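Local coordinates for protein aldehyde dehydrogenase (Anabaena variabilis, PDB 4H7N) that probably oxidises aldehydes to carboxylic acids with NAD+ as the electron acceptor, as a member of the aldehyde dehydrogenase family, at residues P27-L30 against A31-N35; E311-A314 against G315-N318; Q58-Q61 against A62-R66. All blocks are in the same frame, centred on the assembly; numbering follows the deposited sequence.

Contact 1 (P27-L30 against A31-N35); sequences PRLL and AQQCN
L30 and C34 lie one helical turn apart and mark the buried side of this contact. L30 CD1 is 4.4 Å from C34 SG, an apolar approach without close touch. The tightness here comes from the backbone and from neighbours beyond the helix. C34 N donates to L30 O at 3.0 Å, with 161° at the hydrogen. The thiol folds back over the same turn, because C34 SG lies beside its own backbone N (chi1 -68°). C34 SG is thereby 3.4 Å from L30 O. Both side chains face helix 193-200: L30 touches N198 and C34 touches L199. Y202, in the loop that follows, meets P27, A31 and C34.

These residues form the first turns of helix 27-46, with P27 in the opening turn. A proline fits there, since it has no amide N-H to donate and the first turn of a helix has no earlier carbonyl to receive one. P27 O accepts from A31 N at 3.0 Å, and A31 CB lies beyond the same oxygen, 3.5 Å from P27 O. R28 and L29 follow as acceptors for Q32 and Q33.

The solvent side is built from L29, Q32 and Q33, which are more exposed and have few contacts beyond the helix. L29 CG is anti to the backbone N (chi1 177°), and its branched end reaches between the two glutamines. L29 CD1 lies 3.8 Å from Q32 NE2, while L29 CG lies 3.8 Å from Q33 OE1. Q33 runs extended beyond CG, and its CG passes 3.4 Å from L29 O. Replacing Q33 with an alanine would probably uncover L29 O and one flank of L29, and cost the side-chain contact with P25.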
loop_
_atom_site.group_PDB
_atom_site.type_symbol
_atom_site.label_atom_id
_atom_site.label_comp_id
_atom_site.label_asym_id
_atom_site.label_seq_id
_atom_site.Cartn_x
_atom_site.Cartn_y
_atom_site.Cartn_z
ATOM N N PRO A 27 14.495 10.524 22.343
ATOM C CA PRO A 27 13.068 10.444 21.985
ATOM C C PRO A 27 12.307 11.760 22.199
ATOM O O PRO A 27 11.568 12.164 21.323
ATOM C CB PRO A 27 12.548 9.320 22.900
ATOM C CG PRO A 27 13.742 8.420 23.030
ATOM C CD PRO A 27 14.944 9.323 23.076
ATOM N N ARG A 28 12.544 12.428 23.320
ATOM C CA ARG A 28 11.849 13.689 23.671
ATOM C C ARG A 28 12.143 14.849 22.671
ATOM O O ARG A 28 11.244 15.534 22.189
ATOM C CB ARG A 28 12.224 14.096 25.107
ATOM C CG ARG A 28 11.168 14.885 25.859
ATOM C CD ARG A 28 11.397 14.825 27.375
ATOM N NE ARG A 28 10.299 15.441 28.127
ATOM C CZ ARG A 28 10.128 16.754 28.308
ATOM N NH1 ARG A 28 10.979 17.645 27.793
ATOM N NH2 ARG A 28 9.088 17.187 29.014
ATOM N N LEU A 29 13.394 15.039 22.344
ATOM C CA LEU A 29 13.775 16.013 21.318
ATOM C C LEU A 29 13.318 15.652 19.892
ATOM O O LEU A 29 12.979 16.519 19.093
ATOM C CB LEU A 29 15.290 16.158 21.296
ATOM C CG LEU A 29 15.876 17.085 20.221
ATOM C CD1 LEU A 29 15.214 18.440 20.361
ATOM C CD2 LEU A 29 17.395 17.192 20.372
ATOM N N LEU A 30 13.392 14.380 19.530
ATOM C CA LEU A 30 12.922 13.977 18.234
ATOM C C LEU A 30 11.429 14.291 18.057
ATOM O O LEU A 30 10.993 14.828 17.022
ATOM C CB LEU A 30 13.203 12.498 18.032
ATOM C CG LEU A 30 12.855 12.020 16.643
ATOM C CD1 LEU A 30 13.523 12.855 15.546
ATOM C CD2 LEU A 30 13.286 10.569 16.564
ATOM N N ALA A 31 10.653 14.006 19.088
ATOM C CA ALA A 31 9.194 14.254 19.080
ATOM C C ALA A 31 8.890 15.740 18.902
ATOM O O ALA A 31 7.956 16.145 18.223
ATOM C CB ALA A 31 8.589 13.767 20.398
ATOM N N GLN A 32 9.671 16.544 19.570
ATOM C CA GLN A 32 9.597 17.986 19.447
ATOM C C GLN A 32 9.844 18.447 18.038
ATOM O O GLN A 32 9.081 19.233 17.526
ATOM C CB GLN A 32 10.613 18.596 20.416
ATOM C CG GLN A 32 10.684 20.105 20.561
ATOM C CD GLN A 32 11.748 20.481 21.601
ATOM O OE1 GLN A 32 11.679 20.022 22.753
ATOM N NE2 GLN A 32 12.759 21.265 21.190
ATOM N N GLN A 33 10.882 17.941 17.369
ATOM C CA GLN A 33 11.160 18.358 15.980
ATOM C C GLN A 33 10.084 17.886 14.999
ATOM O O GLN A 33 9.778 18.589 14.046
ATOM C CB GLN A 33 12.503 17.841 15.505
ATOM C CG GLN A 33 13.677 18.323 16.333
ATOM C CD GLN A 33 14.956 17.740 15.803
ATOM O OE1 GLN A 33 15.539 16.824 16.399
ATOM N NE2 GLN A 33 15.384 18.232 14.649
ATOM N N CYS A 34 9.518 16.701 15.221
ATOM C CA CYS A 34 8.419 16.241 14.389
ATOM C C CYS A 34 7.184 17.164 14.524
ATOM O O CYS A 34 6.516 17.501 13.524
ATOM C CB CYS A 34 8.080 14.790 14.713
ATOM S SG CYS A 34 9.415 13.680 14.191
ATOM N N ASN A 35 6.917 17.605 15.747
ATOM C CA ASN A 35 5.806 18.497 16.019
ATOM C C ASN A 35 5.980 19.882 15.408
ATOM O O ASN A 35 5.000 20.464 14.923
ATOM C CB ASN A 35 5.478 18.566 17.516
ATOM C CG ASN A 35 4.616 17.377 17.967
ATOM O OD1 ASN A 35 3.711 16.919 17.248
ATOM N ND2 ASN A 35 4.901 16.865 19.139
#

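Contact 2 (E311-A314 against G315-N318); sequences EKQA and GIIN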
loop_
_atom_site.group_PDB
_atom_site.type_symbol
_atom_site.label_atom_id
_atom_site.label_comp_id
_atom_site.label_asym_id
_atom_site.label_seq_id
_atom_site.Cartn_x
_atom_site.Cartn_y
_atom_site.Cartn_z
ATOM N N GLU A 311 32.499 -1.007 7.413
ATOM C CA GLU A 311 33.326 -2.145 7.863
ATOM C C GLU A 311 32.577 -3.460 7.953
ATOM O O GLU A 311 33.144 -4.516 7.649
ATOM C CB GLU A 311 33.926 -1.941 9.260
ATOM C CG GLU A 311 35.162 -1.124 9.267
ATOM C CD GLU A 311 36.087 -1.486 10.423
ATOM O OE1 GLU A 311 35.692 -1.264 11.553
ATOM O OE2 GLU A 311 37.188 -2.001 10.165
ATOM N N LYS A 312 31.345 -3.420 8.440
ATOM C CA LYS A 312 30.580 -4.658 8.578
ATOM C C LYS A 312 30.370 -5.285 7.181
ATOM O O LYS A 312 30.452 -6.494 7.001
ATOM C CB LYS A 312 29.297 -4.347 9.317
ATOM C CG LYS A 312 28.246 -5.424 9.333
ATOM C CD LYS A 312 26.877 -4.752 9.471
ATOM C CE LYS A 312 25.712 -5.556 8.893
ATOM N NZ LYS A 312 25.094 -6.324 10.006
ATOM N N GLN A 313 30.187 -4.468 6.153
ATOM C CA GLN A 313 30.020 -5.037 4.826
ATOM C C GLN A 313 31.319 -5.681 4.309
ATOM O O GLN A 313 31.295 -6.721 3.640
ATOM C CB GLN A 313 29.517 -4.011 3.829
ATOM C CG GLN A 313 28.909 -4.700 2.639
ATOM C CD GLN A 313 27.582 -5.334 3.042
ATOM O OE1 GLN A 313 26.840 -4.747 3.827
ATOM N NE2 GLN A 313 27.307 -6.551 2.560
ATOM N N ALA A 314 32.453 -5.092 4.644
ATOM C CA ALA A 314 33.730 -5.711 4.343
ATOM C C ALA A 314 33.828 -7.106 4.949
ATOM O O ALA A 314 34.300 -8.024 4.279
ATOM C CB ALA A 314 34.873 -4.838 4.816
ATOM N N GLY A 315 33.369 -7.255 6.203
ATOM C CA GLY A 315 33.341 -8.547 6.850
ATOM C C GLY A 315 32.443 -9.529 6.115
ATOM O O GLY A 315 32.805 -10.673 5.949
ATOM N N ILE A 316 31.259 -9.087 5.685
ATOM C CA ILE A 316 30.345 -9.963 4.968
ATOM C C ILE A 316 30.928 -10.429 3.631
ATOM O O ILE A 316 30.850 -11.621 3.279
ATOM C CB ILE A 316 29.011 -9.241 4.698
ATOM C CG1 ILE A 316 28.218 -9.095 6.027
ATOM C CG2 ILE A 316 28.218 -9.987 3.644
ATOM C CD1 ILE A 316 27.004 -8.160 5.943
ATOM N N ILE A 317 31.476 -9.486 2.862
ATOM C CA ILE A 317 32.061 -9.825 1.550
ATOM C C ILE A 317 33.201 -10.839 1.754
ATOM O O ILE A 317 33.300 -11.848 1.049
ATOM C CB ILE A 317 32.585 -8.584 0.831
ATOM C CG1 ILE A 317 31.451 -7.628 0.519
ATOM C CG2 ILE A 317 33.329 -8.961 -0.465
ATOM C CD1 ILE A 317 31.886 -6.233 0.134
ATOM N N ASN A 318 34.054 -10.573 2.735
ATOM C CA ASN A 318 35.159 -11.482 3.041
ATOM C C ASN A 318 34.650 -12.905 3.371
ATOM O O ASN A 318 35.139 -13.908 2.852
ATOM C CB ASN A 318 36.004 -10.910 4.172
ATOM C CG ASN A 318 37.219 -11.766 4.462
ATOM O OD1 ASN A 318 38.105 -11.925 3.618
ATOM N ND2 ASN A 318 37.216 -12.383 5.613
#
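A bend at chi2 (72°) turns the Q313 amide onto I316. Q313 leaves the backbone with CG anti to N (chi1 -160°), and the bend then carries its amide forward along the helix, toward I316. I316 keeps CG1 beside its own backbone N, and the rest of its chain is extended, so CD1 reaches back toward the preceding turn. The motif is an ordinary alpha-helix, the first two turns of helix 311-326.

The Q313 amide lies against both branches of I316. NE2 of Q313 is 3.7 Å from CG2 of I316 and 3.8 Å from CD1 of I316. These are van der Waals contacts only. The polar partner of Q313 NE2 is outside the helix: it is hydrogen-bonded to the backbone O of T365. The amide is buried, and that bond satisfies its nitrogen while the isoleucine pads it. F366 also touches the Q313 side chain.

K312, one turn earlier, also reaches I316. Its CE lies 4.1 Å from I316 CD1, so the aliphatic part of the lysine makes the touch. This is the exposed side of the turn. At the other side A314 is buried and touches I308, while I317 packs on V337. The carboxylate of E311 turns elsewhere, and its OE2 is hydrogen-bonded to W344 NE1.

Four successive i to i+4 bonds run beneath the side chains. G315 N donates to E311 O, I316 N to K312 O and N318 N to A314 O. The straightest is I317 N to Q313 O, at 2.9 Å and 172° at the hydrogen. I317 CG1 lies close to the same acceptor, 3.3 Å from Q313 O.

Contact 3 (Q58-Q61 against A62-R66); sequences QWKQ and AILSR
I63 folds back onto the indole of W59, and each atom of its longer branch has a partner. CB sits 3.6 Å from K60 O, close to the backbone of the preceding turn. CG1 lies beside the backbone N of I63 (chi1 -66°), which carries it to 3.3 Å from W59 O. CD1, the tip, comes down over one face of the W59 ring. It lies 3.7 Å from the centroid of the five-membered ring and only 13° off its normal, a CH-pi contact. Its nearest ring atom is W59 CE2, at 3.6 Å.

W59 is buried, and helix 169-176 packs against it through A175 and L176. Its NE1 makes a weak hydrogen bond to L172 O. On another side K60 and L64 run side by side, with K60 CE 4.0 Å from L64 CD1. The charged end of K60 goes on to a salt bridge with D96 of helix 82-106, and Q57 also accepts from its NZ.

Backbone bonds link W59 O to I63 N and K60 O to L64 N. Further on, S65 OG donates to A62 O at 2.6 Å. R66 then takes the N-cap position of the next helix. The whole is an amphipathic alpha-helical segment, packed against helices 82-106 and 169-176.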
loop_
_atom_site.group_PDB
_atom_site.type_symbol
_atom_site.label_atom_id
_atom_site.label_comp_id
_atom_site.label_asym_id
_atom_site.label_seq_id
_atom_site.Cartn_x
_atom_site.Cartn_y
_atom_site.Cartn_z
ATOM N N GLN A 58 14.282 26.961 -5.891
ATOM C CA GLN A 58 15.146 27.877 -5.113
ATOM C C GLN A 58 16.181 27.077 -4.325
ATOM O O GLN A 58 17.335 27.487 -4.244
ATOM C CB GLN A 58 14.362 28.753 -4.111
ATOM C CG GLN A 58 13.852 30.047 -4.660
ATOM C CD GLN A 58 12.587 30.598 -3.982
ATOM O OE1 GLN A 58 12.127 30.124 -2.933
ATOM N NE2 GLN A 58 12.022 31.650 -4.605
ATOM N N TRP A 59 15.745 25.956 -3.734
ATOM C CA TRP A 59 16.644 25.055 -2.996
ATOM C C TRP A 59 17.686 24.471 -3.951
ATOM O O TRP A 59 18.899 24.511 -3.662
ATOM C CB TRP A 59 15.852 23.960 -2.247
ATOM C CG TRP A 59 16.684 23.122 -1.345
ATOM C CD1 TRP A 59 17.666 23.560 -0.506
ATOM C CD2 TRP A 59 16.617 21.724 -1.173
ATOM N NE1 TRP A 59 18.185 22.536 0.178
ATOM C CE2 TRP A 59 17.597 21.383 -0.224
ATOM C CE3 TRP A 59 15.823 20.713 -1.724
ATOM C CZ2 TRP A 59 17.819 20.092 0.182
ATOM C CZ3 TRP A 59 16.044 19.432 -1.328
ATOM C CH2 TRP A 59 17.049 19.122 -0.386
ATOM N N LYS A 60 17.248 24.030 -5.126
ATOM C CA LYS A 60 18.167 23.533 -6.127
ATOM C C LYS A 60 19.221 24.597 -6.524
ATOM O O LYS A 60 20.423 24.313 -6.625
ATOM C CB LYS A 60 17.432 23.067 -7.388
ATOM C CG LYS A 60 18.337 22.311 -8.334
ATOM C CD LYS A 60 17.650 21.856 -9.620
ATOM C CE LYS A 60 17.996 22.793 -10.741
ATOM N NZ LYS A 60 17.059 22.739 -11.878
ATOM N N GLN A 61 18.772 25.816 -6.738
ATOM C CA GLN A 61 19.711 26.892 -7.030
ATOM C C GLN A 61 20.756 27.084 -5.937
ATOM O O GLN A 61 21.933 27.250 -6.247
ATOM C CB GLN A 61 18.994 28.223 -7.336
ATOM C CG GLN A 61 18.319 28.216 -8.707
ATOM C CD GLN A 61 19.261 27.735 -9.819
ATOM O OE1 GLN A 61 20.418 28.196 -9.932
ATOM N NE2 GLN A 61 18.785 26.802 -10.632
ATOM N N ALA A 62 20.333 27.093 -4.680
ATOM C CA ALA A 62 21.254 27.244 -3.566
ATOM C C ALA A 62 22.254 26.090 -3.486
ATOM O O ALA A 62 23.413 26.312 -3.197
ATOM C CB ALA A 62 20.510 27.384 -2.235
ATOM N N ILE A 63 21.797 24.869 -3.712
ATOM C CA ILE A 63 22.677 23.717 -3.718
ATOM C C ILE A 63 23.674 23.848 -4.839
ATOM O O ILE A 63 24.877 23.623 -4.647
ATOM C CB ILE A 63 21.887 22.403 -3.913
ATOM C CG1 ILE A 63 20.993 22.153 -2.733
ATOM C CG2 ILE A 63 22.820 21.224 -4.134
ATOM C CD1 ILE A 63 19.839 21.208 -3.053
ATOM N N LEU A 64 23.205 24.214 -6.015
ATOM C CA LEU A 64 24.116 24.420 -7.131
ATOM C C LEU A 64 25.156 25.494 -6.868
ATOM O O LEU A 64 26.276 25.392 -7.370
ATOM C CB LEU A 64 23.328 24.818 -8.378
ATOM C CG LEU A 64 22.615 23.677 -9.098
ATOM C CD1 LEU A 64 21.683 24.189 -10.184
ATOM C CD2 LEU A 64 23.645 22.714 -9.673
ATOM N N SER A 65 24.788 26.553 -6.140
ATOM C CA SER A 65 25.754 27.598 -5.798
ATOM C C SER A 65 26.898 27.113 -4.907
ATOM O O SER A 65 27.897 27.803 -4.774
ATOM C CB SER A 65 25.080 28.776 -5.090
ATOM O OG SER A 65 24.809 28.498 -3.705
ATOM N N ARG A 66 26.733 25.970 -4.265
ATOM C CA ARG A 66 27.732 25.425 -3.353
ATOM C C ARG A 66 28.022 23.986 -3.722
ATOM O O ARG A 66 28.245 23.125 -2.859
ATOM C CB ARG A 66 27.246 25.561 -1.897
ATOM C CG ARG A 66 27.151 27.029 -1.394
ATOM C CD ARG A 66 28.485 27.774 -1.552
ATOM N NE ARG A 66 28.365 29.250 -1.692
ATOM C CZ ARG A 66 28.064 30.054 -0.680
ATOM N NH1 ARG A 66 27.996 31.373 -0.847
ATOM N NH2 ARG A 66 27.837 29.525 0.530
#

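From the N terminus, contact 1 comes first, at the start of helix 27-46. Contact 3 follows in the last turns of helix 48-64, the next helix in the chain. Contact 2 comes much later, at the start of helix 311-326. Each lies within one continuous stretch, so none closes a long loop. They follow in series, and none nests or crosses. Contacts 1 and 3 come within about 15 Å at their nearest atoms without touching. Contact 1 faces helix 193-200, and contact 3 faces helices 82-106 and 169-176. Contact 2 meets the loops carrying V337 and F366, about 34 Å from contact 1 between centres.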